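Local coordinates for protein beta-galactosidase (Trichoderma reesei, PDB 3OG2) that probably hydrolyses terminal non-reducing beta-D-galactose residues of beta-D-galactosides, as a glycoside hydrolase of family 35, at residues A297-N300 with H301-R305; T444-G447 with R448-K451. All coordinates share one frame; numbering follows the deposited sequence.

Interaction 1. Residues A297-N300 with H301-R305. With MAN (alpha-D-mannopyranose), chain B; MAN (alpha-D-mannopyranose), chain C.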
ATOM      1  N   ALA A 297     -13.186  -6.482  -3.003  1.00 10.08           N
ATOM      2  CA  ALA A 297     -14.550  -6.528  -3.570  1.00 10.37           C
ATOM      3  C   ALA A 297     -15.348  -5.321  -3.059  1.00  9.88           C
ATOM      4  O   ALA A 297     -16.189  -4.847  -3.816  1.00 12.82           O
ATOM      5  CB  ALA A 297     -15.235  -7.818  -3.201  1.00 12.00           C
ATOM      6  N   LEU A 298     -15.060  -4.849  -1.870  1.00 11.30           N
ATOM      7  CA  LEU A 298     -15.706  -3.640  -1.368  1.00 10.99           C
ATOM      8  C   LEU A 298     -15.151  -2.475  -2.176  1.00 10.50           C
ATOM      9  O   LEU A 298     -15.882  -1.714  -2.810  1.00 11.68           O
ATOM     10  CB  LEU A 298     -15.426  -3.455   0.134  1.00 13.21           C
ATOM     11  CG  LEU A 298     -15.913  -2.128   0.723  1.00 14.38           C
ATOM     12  CD1 LEU A 298     -17.438  -1.978   0.651  1.00 15.56           C
ATOM     13  CD2 LEU A 298     -15.459  -1.987   2.179  1.00 21.18           C
ATOM     14  N   VAL A 299     -13.836  -2.350  -2.175  1.00 10.49           N
ATOM     15  CA  VAL A 299     -13.214  -1.175  -2.794  1.00  9.98           C
ATOM     16  C   VAL A 299     -12.814  -1.551  -4.222  1.00  8.49           C
ATOM     17  O   VAL A 299     -11.630  -1.651  -4.551  1.00  9.97           O
ATOM     18  CB  VAL A 299     -12.035  -0.669  -1.958  1.00 12.60           C
ATOM     19  CG1 VAL A 299     -11.505   0.627  -2.539  1.00 16.47           C
ATOM     20  CG2 VAL A 299     -12.450  -0.499  -0.475  1.00 18.10           C
ATOM     21  N   ASN A 300     -13.841  -1.763  -5.043  1.00  8.65           N
ATOM     22  CA  ASN A 300     -13.601  -2.370  -6.370  1.00  7.94           C
ATOM     23  C   ASN A 300     -13.647  -1.346  -7.485  1.00  7.50           C
ATOM     24  O   ASN A 300     -13.591  -0.121  -7.248  1.00  8.42           O
ATOM     25  CB  ASN A 300     -14.612  -3.512  -6.529  1.00  9.90           C
ATOM     26  CG  ASN A 300     -16.040  -3.003  -6.744  1.00 10.34           C
ATOM     27  OD1 ASN A 300     -16.313  -1.826  -6.584  1.00 10.56           O
ATOM     28  ND2 ASN A 300     -16.923  -3.899  -7.124  1.00 12.98           N
ATOM     29  N   HIS A 301     -13.738  -1.803  -8.734  1.00  7.95           N
ATOM     30  CA  HIS A 301     -13.744  -0.853  -9.858  1.00  7.98           C
ATOM     31  C   HIS A 301     -14.958   0.066  -9.846  1.00  7.55           C
ATOM     32  O   HIS A 301     -14.918   1.189 -10.361  1.00  8.82           O
ATOM     33  CB  HIS A 301     -13.635  -1.648 -11.183  1.00  8.69           C
ATOM     34  CG  HIS A 301     -14.826  -2.468 -11.487  1.00  8.69           C
ATOM     35  ND1 HIS A 301     -15.096  -3.703 -10.943  1.00 10.80           N
ATOM     36  CD2 HIS A 301     -15.845  -2.175 -12.348  1.00  9.28           C
ATOM     37  CE1 HIS A 301     -16.276  -4.142 -11.461  1.00 10.85           C
ATOM     38  NE2 HIS A 301     -16.738  -3.233 -12.302  1.00 13.32           N
ATOM     39  N   GLU A 302     -16.079  -0.436  -9.297  1.00  7.75           N
ATOM     40  CA  GLU A 302     -17.302   0.358  -9.211  1.00  7.46           C
ATOM     41  C   GLU A 302     -17.117   1.502  -8.218  1.00  7.35           C
ATOM     42  O   GLU A 302     -17.504   2.641  -8.467  1.00  8.14           O
ATOM     43  CB  GLU A 302     -18.501  -0.510  -8.811  1.00  8.73           C
ATOM     44  CG  GLU A 302     -18.807  -1.526  -9.903  1.00 10.74           C
ATOM     45  CD  GLU A 302     -19.878  -2.519  -9.536  1.00 15.15           C
ATOM     46  OE1 GLU A 302     -19.959  -2.863  -8.332  1.00 18.69           O
ATOM     47  OE2 GLU A 302     -20.565  -3.006 -10.452  1.00 19.22           O
ATOM     48  N   PHE A 303     -16.549   1.137  -7.064  1.00  7.83           N
ATOM     49  CA  PHE A 303     -16.206   2.189  -6.108  0.50  6.92           C
ATOM     50  C   PHE A 303     -15.352   3.245  -6.791  1.00  7.12           C
ATOM     51  O   PHE A 303     -15.529   4.449  -6.618  1.00  8.13           O
ATOM     52  CB  PHE A 303     -15.503   1.534  -4.898  0.50  8.45           C
ATOM     53  CG  PHE A 303     -14.616   2.520  -4.164  0.50  8.17           C
ATOM     54  CD1 PHE A 303     -15.147   3.333  -3.182  0.50  9.58           C
ATOM     55  CD2 PHE A 303     -13.250   2.642  -4.417  0.50 10.48           C
ATOM     56  CE1 PHE A 303     -14.361   4.258  -2.507  0.50  9.00           C
ATOM     57  CE2 PHE A 303     -12.443   3.562  -3.786  0.50 11.31           C
ATOM     58  CZ  PHE A 303     -13.001   4.376  -2.810  0.50  8.97           C
ATOM     59  N   GLU A 304     -14.327   2.825  -7.543  1.00  7.84           N
ATOM     60  CA  GLU A 304     -13.424   3.833  -8.154  1.00  7.85           C
ATOM     61  C   GLU A 304     -14.170   4.738  -9.096  1.00  8.25           C
ATOM     62  O   GLU A 304     -14.026   5.971  -9.086  1.00  8.66           O
ATOM     63  CB  GLU A 304     -12.258   3.180  -8.934  1.00  7.92           C
ATOM     64  CG  GLU A 304     -11.338   2.404  -7.962  1.00  8.28           C
ATOM     65  CD  GLU A 304     -10.204   1.784  -8.751  1.00  7.52           C
ATOM     66  OE1 GLU A 304     -10.457   1.403  -9.965  1.00  8.39           O
ATOM     67  OE2 GLU A 304      -9.130   1.584  -8.200  1.00  8.42           O
ATOM     68  N   ARG A 305     -15.001   4.144  -9.985  1.00  8.06           N
ATOM     69  CA  ARG A 305     -15.592   5.088 -10.978  1.00  9.92           C
ATOM     70  C   ARG A 305     -16.611   5.996 -10.295  1.00  9.31           C
ATOM     71  O   ARG A 305     -16.651   7.180 -10.680  1.00 10.35           O
ATOM     72  CB  ARG A 305     -16.098   4.341 -12.166  1.00 14.07           C
ATOM     73  CG  ARG A 305     -17.213   3.395 -11.816  1.00 13.07           C
ATOM     74  CD  ARG A 305     -17.237   2.270 -12.907  1.00 13.09           C
ATOM     75  NE  ARG A 305     -18.470   1.532 -12.696  1.00 10.96           N
ATOM     76  CZ  ARG A 305     -18.858   0.450 -13.388  1.00 10.90           C
ATOM     77  NH1 ARG A 305     -18.108  -0.123 -14.348  1.00 11.85           N
ATOM     78  NH2 ARG A 305     -20.051  -0.074 -13.088  1.00 11.13           N
TER
HETATM   79  C1  MAN B   5     -20.305  -5.721 -16.146  1.00 11.01           C
HETATM   80  C2  MAN B   5     -20.724  -4.271 -16.298  1.00 11.12           C
HETATM   81  C3  MAN B   5     -20.030  -3.357 -15.285  1.00 11.78           C
HETATM   82  C4  MAN B   5     -20.273  -3.927 -13.894  1.00 11.64           C
HETATM   83  C5  MAN B   5     -19.725  -5.362 -13.813  1.00 13.25           C
HETATM   84  C6  MAN B   5     -20.108  -5.993 -12.452  1.00 17.89           C
HETATM   85  O2  MAN B   5     -22.123  -4.265 -16.064  1.00 14.52           O
HETATM   86  O3  MAN B   5     -20.539  -2.044 -15.375  1.00 12.34           O
HETATM   87  O4  MAN B   5     -19.562  -3.135 -12.973  1.00 11.38           O
HETATM   88  O5  MAN B   5     -20.392  -6.131 -14.811  1.00 11.79           O
HETATM   89  O6  MAN B   5     -19.453  -7.244 -12.319  1.00 28.81           O
HETATM   90  C1  MAN C   7     -16.647  -9.909  -9.289  1.00 18.22           C
HETATM   91  C2  MAN C   7     -17.765  -9.020  -8.667  1.00 20.16           C
HETATM   92  C3  MAN C   7     -17.114  -7.666  -8.273  1.00 24.69           C
HETATM   93  C4  MAN C   7     -16.002  -7.877  -7.236  1.00 20.39           C
HETATM   94  C5  MAN C   7     -14.977  -8.874  -7.799  1.00 20.22           C
HETATM   95  C6  MAN C   7     -14.110  -9.328  -6.578  1.00 21.93           C
HETATM   96  O2  MAN C   7     -18.309  -9.677  -7.559  1.00 27.11           O
HETATM   97  O3  MAN C   7     -18.053  -6.828  -7.571  1.00 26.35           O
HETATM   98  O4  MAN C   7     -15.299  -6.619  -7.148  1.00 19.22           O
HETATM   99  O5  MAN C   7     -15.590 -10.019  -8.370  1.00 20.79           O
HETATM  100  O6  MAN C   7     -12.989  -9.986  -7.206  1.00 23.49           O

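Interaction 2. Residues T444-G447 with R448-K451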
ATOM      1  N   THR A 444     -27.405   5.738 -21.402  1.00 10.54           N
ATOM      2  CA  THR A 444     -27.618   4.750 -20.354  1.00 11.83           C
ATOM      3  C   THR A 444     -26.568   4.934 -19.277  1.00 10.64           C
ATOM      4  O   THR A 444     -25.378   5.101 -19.573  1.00 12.03           O
ATOM      5  CB  THR A 444     -27.459   3.299 -20.943  1.00 14.53           C
ATOM      6  OG1 THR A 444     -28.500   3.112 -21.921  1.00 18.50           O
ATOM      7  CG2 THR A 444     -27.623   2.225 -19.874  1.00 21.54           C
ATOM      8  N   LEU A 445     -27.005   4.891 -18.030  1.00 11.28           N
ATOM      9  CA  LEU A 445     -26.085   4.847 -16.867  1.00 11.73           C
ATOM     10  C   LEU A 445     -26.416   3.536 -16.154  1.00 11.43           C
ATOM     11  O   LEU A 445     -27.514   3.428 -15.550  1.00 13.13           O
ATOM     12  CB  LEU A 445     -26.218   6.092 -15.976  1.00 13.38           C
ATOM     13  CG  LEU A 445     -25.125   6.136 -14.884  1.00 11.88           C
ATOM     14  CD1 LEU A 445     -23.789   6.495 -15.486  1.00 13.30           C
ATOM     15  CD2 LEU A 445     -25.528   7.124 -13.798  1.00 14.73           C
ATOM     16  N   THR A 446     -25.566   2.533 -16.222  1.00 11.01           N
ATOM     17  CA  THR A 446     -25.840   1.232 -15.584  1.00 11.32           C
ATOM     18  C   THR A 446     -25.471   1.282 -14.115  1.00 10.57           C
ATOM     19  O   THR A 446     -25.061   2.362 -13.593  1.00 11.83           O
ATOM     20  CB  THR A 446     -25.095   0.106 -16.333  1.00 13.03           C
ATOM     21  OG1 THR A 446     -23.676   0.290 -16.217  1.00 13.33           O
ATOM     22  CG2 THR A 446     -25.449   0.140 -17.823  1.00 14.58           C
ATOM     23  N   GLY A 447     -25.633   0.202 -13.381  1.00 10.90           N
ATOM     24  CA  GLY A 447     -25.490   0.236 -11.944  1.00 12.01           C
ATOM     25  C   GLY A 447     -24.088   0.622 -11.471  1.00 11.00           C
ATOM     26  O   GLY A 447     -23.090   0.173 -12.043  1.00 11.75           O
ATOM     27  N   ARG A 448     -24.057   1.447 -10.433  1.00 10.99           N
ATOM     28  CA  ARG A 448     -22.760   1.881  -9.824  1.00  9.86           C
ATOM     29  C   ARG A 448     -21.755   2.296 -10.870  1.00  8.74           C
ATOM     30  O   ARG A 448     -20.574   1.934 -10.844  1.00 10.43           O
ATOM     31  CB  ARG A 448     -22.234   0.783  -8.895  1.00 10.98           C
ATOM     32  CG  ARG A 448     -23.163   0.741  -7.686  1.00 10.72           C
ATOM     33  CD  ARG A 448     -22.721  -0.261  -6.644  1.00 11.37           C
ATOM     34  NE  ARG A 448     -23.646  -0.188  -5.516  1.00 10.94           N
ATOM     35  CZ  ARG A 448     -23.556  -0.913  -4.411  1.00 11.25           C
ATOM     36  NH1 ARG A 448     -22.561  -1.775  -4.252  1.00 12.25           N
ATOM     37  NH2 ARG A 448     -24.487  -0.752  -3.474  1.00 12.14           N
ATOM     38  N   ASP A 449     -22.235   3.126 -11.787  1.00 10.54           N
ATOM     39  CA  ASP A 449     -21.366   3.777 -12.781  1.00  9.81           C
ATOM     40  C   ASP A 449     -21.510   5.278 -12.645  1.00 10.00           C
ATOM     41  O   ASP A 449     -22.520   5.792 -12.148  1.00 10.58           O
ATOM     42  CB  ASP A 449     -21.698   3.288 -14.194  1.00 12.31           C
ATOM     43  CG  ASP A 449     -20.569   3.578 -15.148  1.00 11.96           C
ATOM     44  OD1 ASP A 449     -19.434   4.013 -14.773  1.00 13.09           O
ATOM     45  OD2 ASP A 449     -20.765   3.436 -16.392  1.00 15.94           O
ATOM     46  N   SER A 450     -20.486   5.972 -13.087  1.00  9.35           N
ATOM     47  CA  SER A 450     -20.505   7.448 -13.188  1.00  9.33           C
ATOM     48  C   SER A 450     -19.714   7.817 -14.433  1.00  9.68           C
ATOM     49  O   SER A 450     -18.751   7.151 -14.780  1.00 10.27           O
ATOM     50  CB  SER A 450     -19.867   8.029 -11.934  1.00 10.05           C
ATOM     51  OG  SER A 450     -19.786   9.438 -12.005  1.00 10.66           O
ATOM     52  N   LYS A 451     -20.143   8.875 -15.118  1.00 10.37           N
ATOM     53  CA  LYS A 451     -19.495   9.261 -16.362  1.00 11.04           C
ATOM     54  C   LYS A 451     -19.124  10.712 -16.317  1.00  8.45           C
ATOM     55  O   LYS A 451     -19.800  11.464 -15.632  1.00 10.50           O
ATOM     56  CB  LYS A 451     -20.429   9.050 -17.563  1.00 15.69           C
ATOM     57  CG  LYS A 451     -20.681   7.535 -17.701  1.00 19.07           C
ATOM     58  CD  LYS A 451     -20.856   7.068 -19.117  1.00 19.28           C
ATOM     59  CE  LYS A 451     -21.446   5.659 -19.074  1.00 18.80           C
ATOM     60  NZ  LYS A 451     -20.330   4.667 -19.119  1.00 15.29           N
TER
HETATM   61  O   HOH W   1     -23.196   3.286 -17.589  1.00 13.58           O

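Interaction 1. Residues A297-N300 with H301-R305
Asn300 OD1 takes two backbone N-H groups from the first turn of the next helix. Phe303 N reaches Asn300 OD1 nearly along the C=O axis at 3.0 Å, with an N-H...O angle of 170°, while Glu302 N makes a weak, bent bond to the same oxygen. This is an N-cap: with chi1 at 72°, CG lies between the backbone N and the carbonyl carbon, which swings the amide over helix N-H groups that have no earlier carbonyl to meet. A short polar side chain suits the place, since its oxygen reaches these donors directly. The backbone of Asn300 joins in, its O accepting from Glu304 N at 3.1 Å as the helix gets under way. Just before the cap, Val299 is the centre of an inverse gamma turn between helices 292-298 and 301-313. Both helices lie in the crossover from strand 275-280 to its parallel neighbour 318-321 in the TIM barrel. Val299 and Phe303 lie side by side, pointing the same way, and touch Gln280 of strand 275-280, Phe303 also Phe279. The Phe303 ring has two conformers, so the details of their packing are doubtful. The other end of the Asn300 amide faces glycan attached to the protein itself, seated here on the barrel and distinct from the galactose site: ND2 donates to O4 of the chain C mannose at 3.2 Å and only weakly to Glu302 OE1. The chain B mannose is held more firmly. Its O4 gives its proton to Glu302 OE2 at 2.7 Å and receives His301 NE2, at the edge of the imidazole, at 2.9 Å. Arg305 NH2 reaches O3 of this mannose at 3.1 Å. Glu302 CG sits 3.6 Å above one face of the His301 ring, offset toward its rim.

Interaction 2. Residues T444-G447 with R448-K451
Arg448 follows Gly447 with its backbone in the left-handed helical region, and this reverses the chain sharply enough that segments 444-447 and 448-451 run in directions 143° apart. Residues 446-449 form a beta turn close to type II, although the psi of Arg448 departs from the ideal. The extended side chain of Arg448 leaves the turn altogether, with NE bonded to Ser416 O and the guanidinium against Trp252 in a cation-pi contact. Asp449 comes next and turns back toward the first segment. Its N closes the turn with a weak bond to Thr446 O, 3.4 Å away, and its CB passes over the same oxygen. With CG anti to the backbone N (chi1 -162°), the carboxylate projects beside the turn, where OD2 accepts from a water at 2.7 Å. That water in turn accepts from Thr446 N at 2.8 Å, so it links the Thr446 backbone N-H to the carboxylate. OD1 meanwhile takes a weak bond from Ser450 N. Ser450 points away from the turn and bonds through OG to Val410 O of strand 406-412, its small hydroxyl suited to that close approach. Lys451 faces the turn again. Its CG packs 4.0 Å from Leu445 CD1, whose methyl also lies over Asp449 O, and its chain bends to carry NZ to the syn side of Asp449 OD2, 3.0 Å away. A methionine in its place would probably keep some packing on Leu445 but leave Asp449 and Glu491, the second partner of NZ, without the positive charge between them. The connection joins edge strand 443-445 of a three-stranded sheet to strand 450-459 of the neighbouring eight-stranded sheet. With Lys451, Arg552 and the water all at OD2, Asp449 is likely to stay ionised despite its burial.

Interactions 1 and 2 meet directly although they belong to different domains, the TIM barrel and domain 2; their centres are about 13 Å apart. Arg305 is the bridge: its NE bonds Arg448 O at 2.8 Å, its NH2 makes a weaker bond to Gly447 O, and Asp449 OD1 adds a long, weak ion pair. Both contacts are largely buried, yet glycan lies against each. In 297-305 a helix cap is combined with donors and one accepting carboxylate that meet the mannose hydroxyls; in 444-451 a turn between two sheets is tied by a water and a salt bridge, with apolar packing from a leucine.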